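Local atomic coordinates of pyridine nucleotide-disulfide oxidoreductase-like protein (PDB entry 5MQ6), a protein that uses FAD and NADPH to insert one oxygen atom beside the carbonyl of ketones, bulky polycyclic ones especially, giving esters or lactones. Residues Thr530-Ala538 with Arg622-Tyr633; Asn50-Pro60 with Glu238-Arg249. All coordinates share one frame; numbering follows the deposited sequence.

Interaction 1: residues Thr530-Ala538 with Arg622-Tyr633; sequences TPLSQSSQA and RSGNLSQGMASY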
loop_
_atom_site.group_PDB
_atom_site.type_symbol
_atom_site.label_atom_id
_atom_site.label_comp_id
_atom_site.label_asym_id
_atom_site.label_seq_id
_atom_site.Cartn_x
_atom_site.Cartn_y
_atom_site.Cartn_z
ATOM N N THR A 530 -6.166 -1.137 -10.908
ATOM C CA THR A 530 -5.038 -0.220 -10.758
ATOM C C THR A 530 -3.788 -1.045 -10.941
ATOM O O THR A 530 -3.733 -2.153 -10.537
ATOM C CB THR A 530 -5.058 0.541 -9.428
ATOM O OG1 THR A 530 -5.318 -0.344 -8.351
ATOM C CG2 THR A 530 -6.227 1.440 -9.335
ATOM N N PRO A 531 -2.822 -0.535 -11.645
ATOM C CA PRO A 531 -1.739 -1.440 -12.001
ATOM C C PRO A 531 -0.815 -1.806 -10.821
ATOM O O PRO A 531 -0.268 -0.919 -10.208
ATOM C CB PRO A 531 -0.986 -0.653 -13.080
ATOM C CG PRO A 531 -1.283 0.802 -12.793
ATOM C CD PRO A 531 -2.595 0.851 -12.099
ATOM N N LEU A 532 -0.590 -3.097 -10.600
ATOM C CA LEU A 532 0.397 -3.547 -9.681
ATOM C C LEU A 532 1.376 -4.470 -10.478
ATOM O O LEU A 532 2.274 -4.023 -10.978
ATOM C CB LEU A 532 -0.294 -4.230 -8.442
ATOM C CG LEU A 532 0.772 -4.574 -7.360
ATOM C CD1 LEU A 532 1.133 -3.252 -6.685
ATOM C CD2 LEU A 532 0.412 -5.656 -6.307
ATOM N N SER A 533 1.142 -5.751 -10.676
ATOM C CA SER A 533 1.962 -6.555 -11.547
ATOM C C SER A 533 2.092 -5.923 -12.971
ATOM O O SER A 533 1.160 -5.333 -13.477
ATOM C CB SER A 533 1.349 -7.937 -11.753
ATOM O OG SER A 533 1.211 -8.673 -10.594
ATOM N N GLN A 534 3.259 -6.084 -13.582
ATOM C CA GLN A 534 3.518 -5.776 -15.010
ATOM C C GLN A 534 3.366 -4.284 -15.288
ATOM O O GLN A 534 2.845 -3.886 -16.321
ATOM C CB GLN A 534 2.553 -6.605 -15.916
ATOM C CG GLN A 534 2.435 -8.099 -15.528
ATOM C CD GLN A 534 1.996 -8.910 -16.757
ATOM O OE1 GLN A 534 1.124 -8.475 -17.534
ATOM N NE2 GLN A 534 2.679 -10.019 -16.996
ATOM N N SER A 535 3.805 -3.450 -14.352
ATOM C CA SER A 535 3.715 -2.046 -14.607
ATOM C C SER A 535 4.981 -1.335 -14.019
ATOM O O SER A 535 6.099 -1.723 -14.279
ATOM C CB SER A 535 2.378 -1.578 -14.027
ATOM O OG SER A 535 2.329 -1.669 -12.571
ATOM N N SER A 536 4.789 -0.296 -13.258
ATOM C CA SER A 536 5.814 0.338 -12.480
ATOM C C SER A 536 5.098 0.872 -11.238
ATOM O O SER A 536 3.877 0.893 -11.190
ATOM C CB SER A 536 6.433 1.462 -13.333
ATOM O OG SER A 536 7.486 2.140 -12.664
ATOM N N GLN A 537 5.865 1.291 -10.243
ATOM C CA GLN A 537 5.345 1.785 -8.992
ATOM C C GLN A 537 6.275 2.989 -8.636
ATOM O O GLN A 537 7.373 3.101 -9.128
ATOM C CB GLN A 537 5.442 0.689 -7.922
ATOM C CG GLN A 537 6.926 0.374 -7.604
ATOM C CD GLN A 537 7.225 -0.854 -6.750
ATOM O OE1 GLN A 537 6.979 -0.896 -5.537
ATOM N NE2 GLN A 537 7.839 -1.832 -7.371
ATOM N N ALA A 538 5.800 3.840 -7.757
ATOM C CA ALA A 538 6.543 4.902 -7.239
ATOM C C ALA A 538 6.432 4.752 -5.744
ATOM O O ALA A 538 5.438 4.215 -5.258
ATOM C CB ALA A 538 5.918 6.148 -7.747
ATOM N N ARG A 622 7.115 -13.205 -14.843
ATOM C CA ARG A 622 6.039 -12.501 -15.501
ATOM C C ARG A 622 5.307 -11.586 -14.535
ATOM O O ARG A 622 4.586 -10.681 -15.000
ATOM C CB ARG A 622 4.957 -13.491 -15.972
ATOM C CG ARG A 622 5.347 -14.294 -17.093
ATOM C CD ARG A 622 4.269 -15.342 -17.383
ATOM N NE ARG A 622 3.103 -14.716 -18.037
ATOM C CZ ARG A 622 2.676 -14.922 -19.283
ATOM N NH1 ARG A 622 3.280 -15.762 -20.118
ATOM N NH2 ARG A 622 1.633 -14.242 -19.707
ATOM N N SER A 623 5.385 -11.839 -13.221
ATOM C CA SER A 623 4.588 -11.044 -12.322
ATOM C C SER A 623 5.226 -9.772 -11.847
ATOM O O SER A 623 4.574 -9.011 -11.131
ATOM C CB SER A 623 4.068 -11.884 -11.132
ATOM O OG SER A 623 5.159 -12.083 -10.257
ATOM N N GLY A 624 6.450 -9.482 -12.284
ATOM C CA GLY A 624 7.151 -8.263 -11.858
ATOM C C GLY A 624 6.818 -7.096 -12.719
ATOM O O GLY A 624 5.789 -7.086 -13.384
ATOM N N ASN A 625 7.704 -6.113 -12.697
ATOM C CA ASN A 625 7.490 -4.822 -13.241
ATOM C C ASN A 625 8.516 -4.457 -14.290
ATOM O O ASN A 625 9.536 -5.091 -14.460
ATOM C CB ASN A 625 7.581 -3.816 -12.098
ATOM C CG ASN A 625 6.274 -3.624 -11.348
ATOM O OD1 ASN A 625 5.242 -3.993 -11.786
ATOM N ND2 ASN A 625 6.348 -2.912 -10.233
ATOM N N LEU A 626 8.210 -3.409 -15.038
ATOM C CA LEU A 626 9.179 -2.765 -15.861
ATOM C C LEU A 626 10.280 -2.278 -14.894
ATOM O O LEU A 626 10.042 -2.170 -13.704
ATOM C CB LEU A 626 8.516 -1.605 -16.531
ATOM C CG LEU A 626 7.342 -1.866 -17.439
ATOM C CD1 LEU A 626 6.788 -0.532 -17.838
ATOM C CD2 LEU A 626 7.824 -2.563 -18.698
ATOM N N SER A 627 11.489 -2.029 -15.403
ATOM C CA SER A 627 12.653 -1.722 -14.586
ATOM C C SER A 627 13.101 -0.249 -14.750
ATOM O O SER A 627 14.182 0.115 -14.249
ATOM C CB SER A 627 13.818 -2.653 -14.931
ATOM O OG SER A 627 14.253 -2.453 -16.264
ATOM N N GLN A 628 12.302 0.577 -15.454
ATOM C CA GLN A 628 12.759 1.872 -15.851
ATOM C C GLN A 628 12.164 3.071 -15.146
ATOM O O GLN A 628 12.498 4.213 -15.501
ATOM C CB GLN A 628 12.615 2.016 -17.335
ATOM C CG GLN A 628 13.317 0.921 -18.156
ATOM C CD GLN A 628 14.828 0.997 -18.119
ATOM O OE1 GLN A 628 15.390 1.852 -18.749
ATOM N NE2 GLN A 628 15.497 0.097 -17.374
ATOM N N GLY A 629 11.339 2.812 -14.136
ATOM C CA GLY A 629 10.609 3.813 -13.345
ATOM C C GLY A 629 9.307 4.398 -13.845
ATOM O O GLY A 629 8.924 4.298 -15.067
ATOM N N MET A 630 8.626 5.058 -12.916
ATOM C CA MET A 630 7.265 5.557 -13.190
ATOM C C MET A 630 7.206 6.538 -14.388
ATOM O O MET A 630 6.319 6.443 -15.254
ATOM C CB MET A 630 6.594 6.132 -11.935
ATOM C CG MET A 630 5.160 6.597 -12.213
ATOM S SD MET A 630 4.003 5.209 -12.552
ATOM C CE MET A 630 4.305 4.062 -11.298
ATOM N N ALA A 631 8.156 7.463 -14.492
ATOM C CA ALA A 631 8.075 8.468 -15.568
ATOM C C ALA A 631 8.081 7.790 -16.926
ATOM O O ALA A 631 7.349 8.189 -17.847
ATOM C CB ALA A 631 9.279 9.480 -15.517
ATOM N N SER A 632 8.979 6.799 -17.058
ATOM C CA SER A 632 9.114 6.035 -18.308
ATOM C C SER A 632 7.807 5.239 -18.675
ATOM O O SER A 632 7.321 5.332 -19.774
ATOM C CB SER A 632 10.283 5.079 -18.172
ATOM O OG SER A 632 10.396 4.281 -19.346
ATOM N N TYR A 633 7.243 4.510 -17.736
ATOM C CA TYR A 633 5.954 3.865 -17.900
ATOM C C TYR A 633 4.832 4.881 -18.333
ATOM O O TYR A 633 4.062 4.662 -19.331
ATOM C CB TYR A 633 5.641 3.135 -16.586
ATOM C CG TYR A 633 4.265 2.529 -16.451
ATOM C CD1 TYR A 633 3.845 1.549 -17.321
ATOM C CD2 TYR A 633 3.395 2.941 -15.433
ATOM C CE1 TYR A 633 2.618 0.927 -17.174
ATOM C CE2 TYR A 633 2.145 2.377 -15.241
ATOM C CZ TYR A 633 1.738 1.369 -16.140
ATOM O OH TYR A 633 0.525 0.786 -15.995
HETATM O O HOH W 1 3.939 -2.548 -8.929
HETATM O O HOH W 2 9.816 0.710 -12.954
HETATM O O HOH W 3 9.062 -1.584 -9.583
#
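The ring of Tyr633 packs against the extended backbone of Ser535 and Ser536: Ser536 N sits 4.1 Å above the ring plane over its centre, and Ser535 CA shares that face nearer the rim. Ser535 CB also reaches the phenol end, 3.6 Å from Tyr633 OH, while Pro531 meets the ring at its edge. The hydroxyl itself is bonded elsewhere, to the carbonyl of His517. Met630, folded back by its chi2 and chi3 torsions, brings CE over the backbone of Ser536, 3.4 Å from Gln537 N.

Asn625 bridges the two segments. Its OD1 accepts a nearly straight bond from Ser535 N (3.0 Å, 164°), with the donor above the carbonyl plane, and its ND2 reaches Leu532 O through a water. Ser535 OG, placed between its own backbone N and carbonyl carbon, turns back to donate to Leu532 O at 2.8 Å and closes the turn 532-535. Two backbone bonds, Gln534 N to Gly624 O and Leu626 N to Ser535 O, add to the join. Farther out, Gln534 extends along the partner segment until NE2 donates to Arg622 O (2.8 Å, 171°), the acceptor lying in the amide plane; OE1 is bonded to Thr515. A second water joins Ser536 OG, Leu626 O and Gly629 N, just where helix 630-641 begins. The whole is a buried junction of the loop 530-538 with a loop and the start of helix 630-641, near the flavin site of this FAD-binding monooxygenase, with 530-538 linking strand 527-529 to helix 541-562, the helix that carries the FAD-binding Asn541.

Interaction 2: residues Asn50-Pro60 with Glu238-Arg249; sequences NERFRALAEDP and ETFTGPVFHTAR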
loop_
_atom_site.group_PDB
_atom_site.type_symbol
_atom_site.label_atom_id
_atom_site.label_comp_id
_atom_site.label_asym_id
_atom_site.label_seq_id
_atom_site.Cartn_x
_atom_site.Cartn_y
_atom_site.Cartn_z
ATOM N N ASN A 50 -10.571 -17.905 16.685
ATOM C CA ASN A 50 -11.244 -17.254 17.811
ATOM C C ASN A 50 -12.022 -15.994 17.413
ATOM O O ASN A 50 -11.453 -15.049 16.858
ATOM C CB ASN A 50 -10.138 -16.926 18.845
ATOM C CG ASN A 50 -10.653 -16.255 20.084
ATOM O OD1 ASN A 50 -11.158 -15.126 20.028
ATOM N ND2 ASN A 50 -10.493 -16.923 21.230
ATOM N N GLU A 51 -13.310 -15.962 17.751
ATOM C CA GLU A 51 -14.212 -14.875 17.348
ATOM C C GLU A 51 -13.907 -13.490 17.961
ATOM O O GLU A 51 -14.058 -12.457 17.282
ATOM C CB GLU A 51 -15.635 -15.286 17.700
ATOM C CG GLU A 51 -16.758 -14.486 17.064
ATOM C CD GLU A 51 -18.083 -15.218 17.187
ATOM O OE1 GLU A 51 -18.146 -16.251 17.886
ATOM O OE2 GLU A 51 -19.073 -14.773 16.583
ATOM N N ARG A 52 -13.524 -13.481 19.247
ATOM C CA ARG A 52 -12.956 -12.277 19.925
ATOM C C ARG A 52 -11.921 -11.589 19.062
ATOM O O ARG A 52 -11.920 -10.358 18.923
ATOM C CB ARG A 52 -12.300 -12.655 21.271
ATOM C CG ARG A 52 -11.032 -11.896 21.697
ATOM C CD ARG A 52 -10.100 -12.764 22.565
ATOM N NE ARG A 52 -9.584 -12.004 23.706
ATOM C CZ ARG A 52 -8.662 -11.042 23.640
ATOM N NH1 ARG A 52 -8.119 -10.710 22.474
ATOM N NH2 ARG A 52 -8.281 -10.408 24.745
ATOM N N PHE A 53 -11.024 -12.421 18.540
ATOM C CA PHE A 53 -9.942 -12.006 17.702
ATOM C C PHE A 53 -10.321 -11.448 16.348
ATOM O O PHE A 53 -9.834 -10.378 15.955
ATOM C CB PHE A 53 -8.955 -13.169 17.501
ATOM C CG PHE A 53 -7.654 -12.877 18.101
ATOM C CD1 PHE A 53 -7.532 -12.855 19.468
ATOM C CD2 PHE A 53 -6.596 -12.498 17.321
ATOM C CE1 PHE A 53 -6.335 -12.531 20.075
ATOM C CE2 PHE A 53 -5.383 -12.173 17.911
ATOM C CZ PHE A 53 -5.258 -12.186 19.294
ATOM N N ARG A 54 -11.124 -12.218 15.623
ATOM C CA ARG A 54 -11.792 -11.742 14.421
ATOM C C ARG A 54 -12.481 -10.414 14.570
ATOM O O ARG A 54 -12.448 -9.592 13.653
ATOM C CB ARG A 54 -12.866 -12.722 14.018
ATOM C CG ARG A 54 -12.286 -13.945 13.401
ATOM C CD ARG A 54 -13.354 -15.013 13.337
ATOM N NE ARG A 54 -13.308 -15.660 12.041
ATOM C CZ ARG A 54 -13.604 -16.933 11.824
ATOM N NH1 ARG A 54 -13.961 -17.747 12.833
ATOM N NH2 ARG A 54 -13.530 -17.397 10.581
ATOM N N ALA A 55 -13.128 -10.192 15.702
ATOM C CA ALA A 55 -13.853 -8.949 15.904
ATOM C C ALA A 55 -12.963 -7.745 15.923
ATOM O O ALA A 55 -13.437 -6.608 15.780
ATOM C CB ALA A 55 -14.611 -8.996 17.187
ATOM N N LEU A 56 -11.671 -7.987 16.121
ATOM C CA LEU A 56 -10.681 -6.898 16.098
ATOM C C LEU A 56 -10.539 -6.283 14.729
ATOM O O LEU A 56 -10.065 -5.204 14.592
ATOM C CB LEU A 56 -9.301 -7.389 16.571
ATOM C CG LEU A 56 -9.249 -7.921 18.029
ATOM C CD1 LEU A 56 -7.921 -8.633 18.343
ATOM C CD2 LEU A 56 -9.597 -6.826 19.057
ATOM N N ALA A 57 -10.949 -6.994 13.712
ATOM C CA ALA A 57 -10.923 -6.491 12.389
ATOM C C ALA A 57 -12.101 -5.553 12.041
ATOM O O ALA A 57 -12.103 -4.952 10.967
ATOM C CB ALA A 57 -10.781 -7.678 11.425
ATOM N N GLU A 58 -13.075 -5.382 12.930
ATOM C CA GLU A 58 -14.261 -4.631 12.584
ATOM C C GLU A 58 -13.981 -3.174 12.594
ATOM O O GLU A 58 -13.047 -2.717 13.228
ATOM C CB GLU A 58 -15.467 -4.937 13.528
ATOM C CG GLU A 58 -15.983 -6.393 13.418
ATOM C CD GLU A 58 -16.584 -6.774 12.035
ATOM O OE1 GLU A 58 -17.475 -6.032 11.502
ATOM O OE2 GLU A 58 -16.189 -7.843 11.471
ATOM N N ASP A 59 -14.858 -2.429 11.933
ATOM C CA ASP A 59 -14.730 -0.985 11.724
ATOM C C ASP A 59 -15.135 -0.280 12.994
ATOM O O ASP A 59 -16.284 -0.321 13.315
ATOM C CB ASP A 59 -15.673 -0.586 10.628
ATOM C CG ASP A 59 -15.591 0.880 10.248
ATOM O OD1 ASP A 59 -15.082 1.720 11.029
ATOM O OD2 ASP A 59 -16.041 1.193 9.106
ATOM N N PRO A 60 -14.194 0.410 13.678
ATOM C CA PRO A 60 -14.568 1.125 14.874
ATOM C C PRO A 60 -15.261 2.400 14.669
ATOM O O PRO A 60 -15.672 3.000 15.654
ATOM C CB PRO A 60 -13.210 1.532 15.503
ATOM C CG PRO A 60 -12.149 0.894 14.714
ATOM C CD PRO A 60 -12.749 0.523 13.397
ATOM N N GLU A 238 -4.358 -15.966 21.418
ATOM C CA GLU A 238 -5.784 -15.986 21.729
ATOM C C GLU A 238 -6.072 -15.826 23.223
ATOM O O GLU A 238 -7.047 -15.185 23.582
ATOM C CB GLU A 238 -6.347 -17.293 21.220
ATOM C CG GLU A 238 -5.578 -18.523 21.726
ATOM C CD GLU A 238 -5.179 -19.483 20.616
ATOM O OE1 GLU A 238 -6.075 -19.806 19.801
ATOM O OE2 GLU A 238 -3.991 -19.925 20.556
ATOM N N THR A 239 -5.174 -16.349 24.068
ATOM C CA THR A 239 -5.341 -16.480 25.542
ATOM C C THR A 239 -4.963 -15.241 26.361
ATOM O O THR A 239 -5.392 -15.119 27.526
ATOM C CB THR A 239 -4.474 -17.624 26.134
ATOM O OG1 THR A 239 -3.121 -17.179 26.296
ATOM C CG2 THR A 239 -4.462 -18.849 25.263
ATOM N N PHE A 240 -4.129 -14.357 25.812
ATOM C CA PHE A 240 -3.820 -13.102 26.517
ATOM C C PHE A 240 -5.117 -12.463 27.005
ATOM O O PHE A 240 -6.043 -12.275 26.235
ATOM C CB PHE A 240 -3.055 -12.107 25.622
ATOM C CG PHE A 240 -2.808 -10.796 26.287
ATOM C CD1 PHE A 240 -1.828 -10.689 27.290
ATOM C CD2 PHE A 240 -3.562 -9.653 25.969
ATOM C CE1 PHE A 240 -1.613 -9.470 27.949
ATOM C CE2 PHE A 240 -3.335 -8.421 26.619
ATOM C CZ PHE A 240 -2.359 -8.334 27.619
ATOM N N THR A 241 -5.206 -12.115 28.272
ATOM C CA THR A 241 -6.502 -11.694 28.803
ATOM C C THR A 241 -6.733 -10.191 28.839
ATOM O O THR A 241 -7.829 -9.753 29.075
ATOM C CB THR A 241 -6.723 -12.282 30.204
ATOM O OG1 THR A 241 -5.958 -11.541 31.157
ATOM C CG2 THR A 241 -6.293 -13.698 30.234
ATOM N N GLY A 242 -5.715 -9.383 28.641
ATOM C CA GLY A 242 -5.917 -7.916 28.597
ATOM C C GLY A 242 -6.458 -7.440 27.231
ATOM O O GLY A 242 -6.493 -8.215 26.271
ATOM N N PRO A 243 -6.911 -6.181 27.142
ATOM C CA PRO A 243 -7.353 -5.617 25.874
ATOM C C PRO A 243 -6.230 -5.652 24.762
ATOM O O PRO A 243 -5.056 -5.366 25.004
ATOM C CB PRO A 243 -7.813 -4.187 26.240
ATOM C CG PRO A 243 -7.685 -4.000 27.697
ATOM C CD PRO A 243 -7.132 -5.287 28.285
ATOM N N VAL A 244 -6.598 -6.077 23.564
ATOM C CA VAL A 244 -5.720 -6.236 22.425
ATOM C C VAL A 244 -6.443 -5.527 21.272
ATOM O O VAL A 244 -7.710 -5.591 21.168
ATOM C CB VAL A 244 -5.549 -7.674 21.954
ATOM C CG1 VAL A 244 -4.389 -7.792 20.982
ATOM C CG2 VAL A 244 -5.289 -8.578 23.084
ATOM N N PHE A 245 -5.641 -4.901 20.400
ATOM C CA PHE A 245 -6.151 -4.301 19.217
ATOM C C PHE A 245 -5.039 -4.121 18.212
ATOM O O PHE A 245 -3.873 -4.163 18.582
ATOM C CB PHE A 245 -6.896 -2.975 19.488
ATOM C CG PHE A 245 -6.147 -1.983 20.295
ATOM C CD1 PHE A 245 -5.333 -1.042 19.687
ATOM C CD2 PHE A 245 -6.300 -1.955 21.680
ATOM C CE1 PHE A 245 -4.666 -0.107 20.444
ATOM C CE2 PHE A 245 -5.636 -1.046 22.432
ATOM C CZ PHE A 245 -4.815 -0.108 21.821
ATOM N N HIS A 246 -5.426 -3.994 16.939
ATOM C CA HIS A 246 -4.461 -3.780 15.862
ATOM C C HIS A 246 -4.435 -2.281 15.599
ATOM O O HIS A 246 -5.398 -1.578 15.812
ATOM C CB HIS A 246 -4.811 -4.669 14.643
ATOM C CG HIS A 246 -3.724 -4.796 13.603
ATOM N ND1 HIS A 246 -3.373 -3.761 12.774
ATOM C CD2 HIS A 246 -3.023 -5.871 13.160
ATOM C CE1 HIS A 246 -2.432 -4.151 11.929
ATOM N NE2 HIS A 246 -2.216 -5.439 12.122
ATOM N N THR A 247 -3.292 -1.746 15.225
ATOM C CA THR A 247 -3.176 -0.321 14.959
ATOM C C THR A 247 -4.125 0.169 13.874
ATOM O O THR A 247 -4.551 1.351 13.821
ATOM C CB THR A 247 -1.706 -0.020 14.519
ATOM O OG1 THR A 247 -1.293 -0.861 13.415
ATOM C CG2 THR A 247 -0.753 -0.343 15.668
ATOM N N ALA A 248 -4.392 -0.727 12.927
ATOM C CA ALA A 248 -5.308 -0.420 11.797
ATOM C C ALA A 248 -6.794 -0.432 12.257
ATOM O O ALA A 248 -7.678 0.027 11.546
ATOM C CB ALA A 248 -5.067 -1.388 10.669
ATOM N N ARG A 249 -7.052 -0.959 13.458
ATOM C CA ARG A 249 -8.393 -0.804 14.076
ATOM C C ARG A 249 -8.265 -0.296 15.548
ATOM O O ARG A 249 -8.620 -1.038 16.529
ATOM C CB ARG A 249 -9.154 -2.131 13.962
ATOM C CG ARG A 249 -9.140 -2.774 12.577
ATOM C CD ARG A 249 -10.178 -2.143 11.610
ATOM N NE ARG A 249 -10.209 -2.862 10.288
ATOM C CZ ARG A 249 -9.398 -2.653 9.259
ATOM N NH1 ARG A 249 -8.437 -1.778 9.327
ATOM N NH2 ARG A 249 -9.541 -3.354 8.116
HETATM O O HOH W 4 -8.155 -3.951 16.575
#
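With CG of Arg249 anti to the carbonyl carbon (chi1 -48°) and a bend at chi2, the arginine folds along the 3-10 turn at 55-57, its CB and CG both 3.3 Å from Leu56 O. The guanidinium then meets this turn edge-on: NE donates to Ala57 O at 2.9 Å (150°), approaching from above the plane of that carbonyl. On the same guanidinium NH1 bonds to Ala248 O, which lies in the guanidinium plane, so two bonds to backbone oxygens fix its rotation. CD passes 3.3 Å from Glu58 O, and Pro60 crosses the arginine chain at about a right angle. A lysine in its place would probably lose this two-pronged grip, leaving at least one of the carbonyls of Ala57 and Ala248 without its donor.

Leu56 points its CD2 at Val244 O, while CD1 rests over the centre of the Phe53 ring. One water bonds to Leu56 O, His246 N and Arg249 O, carrying the join across to strand 244-246. At the far end Arg52 lies across Val244, whose CG2 is 3.6 Å from NH1 at the guanidinium edge. NH2 makes a bent bond to Gly242 O (3.2 Å, 136°), and Glu238 O lies over a face of the group. Arg249 also touches Trp124, an FAD-binding residue, which places this end beside the flavin site. Both arginines thus meet the opposite segment through neutral carbonyl oxygens instead of carboxylates, so the attachment across the contact probably rests on charge-dipole hydrogen bonds and packing, with no salt bridge between the segments.

How the interactions relate
Both segments of interaction 2 precede those of interaction 1, so the two come in series along the chain. They lie on opposite sides of its centre, 36 Å apart between centres and about 17 Å at the nearest atoms, without touching. They are tied to different sheets: strand 244-246 is an outermost strand of the five-stranded parallel sheet, whereas 530-538 follows strand 527-529 of the mixed sheet that also holds strand 78-84. FAD is the nearer shared neighbour, about 8 Å from the side chain of Ala538 and about 6 Å from that of Arg249. N-terminal and C-terminal parts of the chain are thereby packed against segments near the same cofactor.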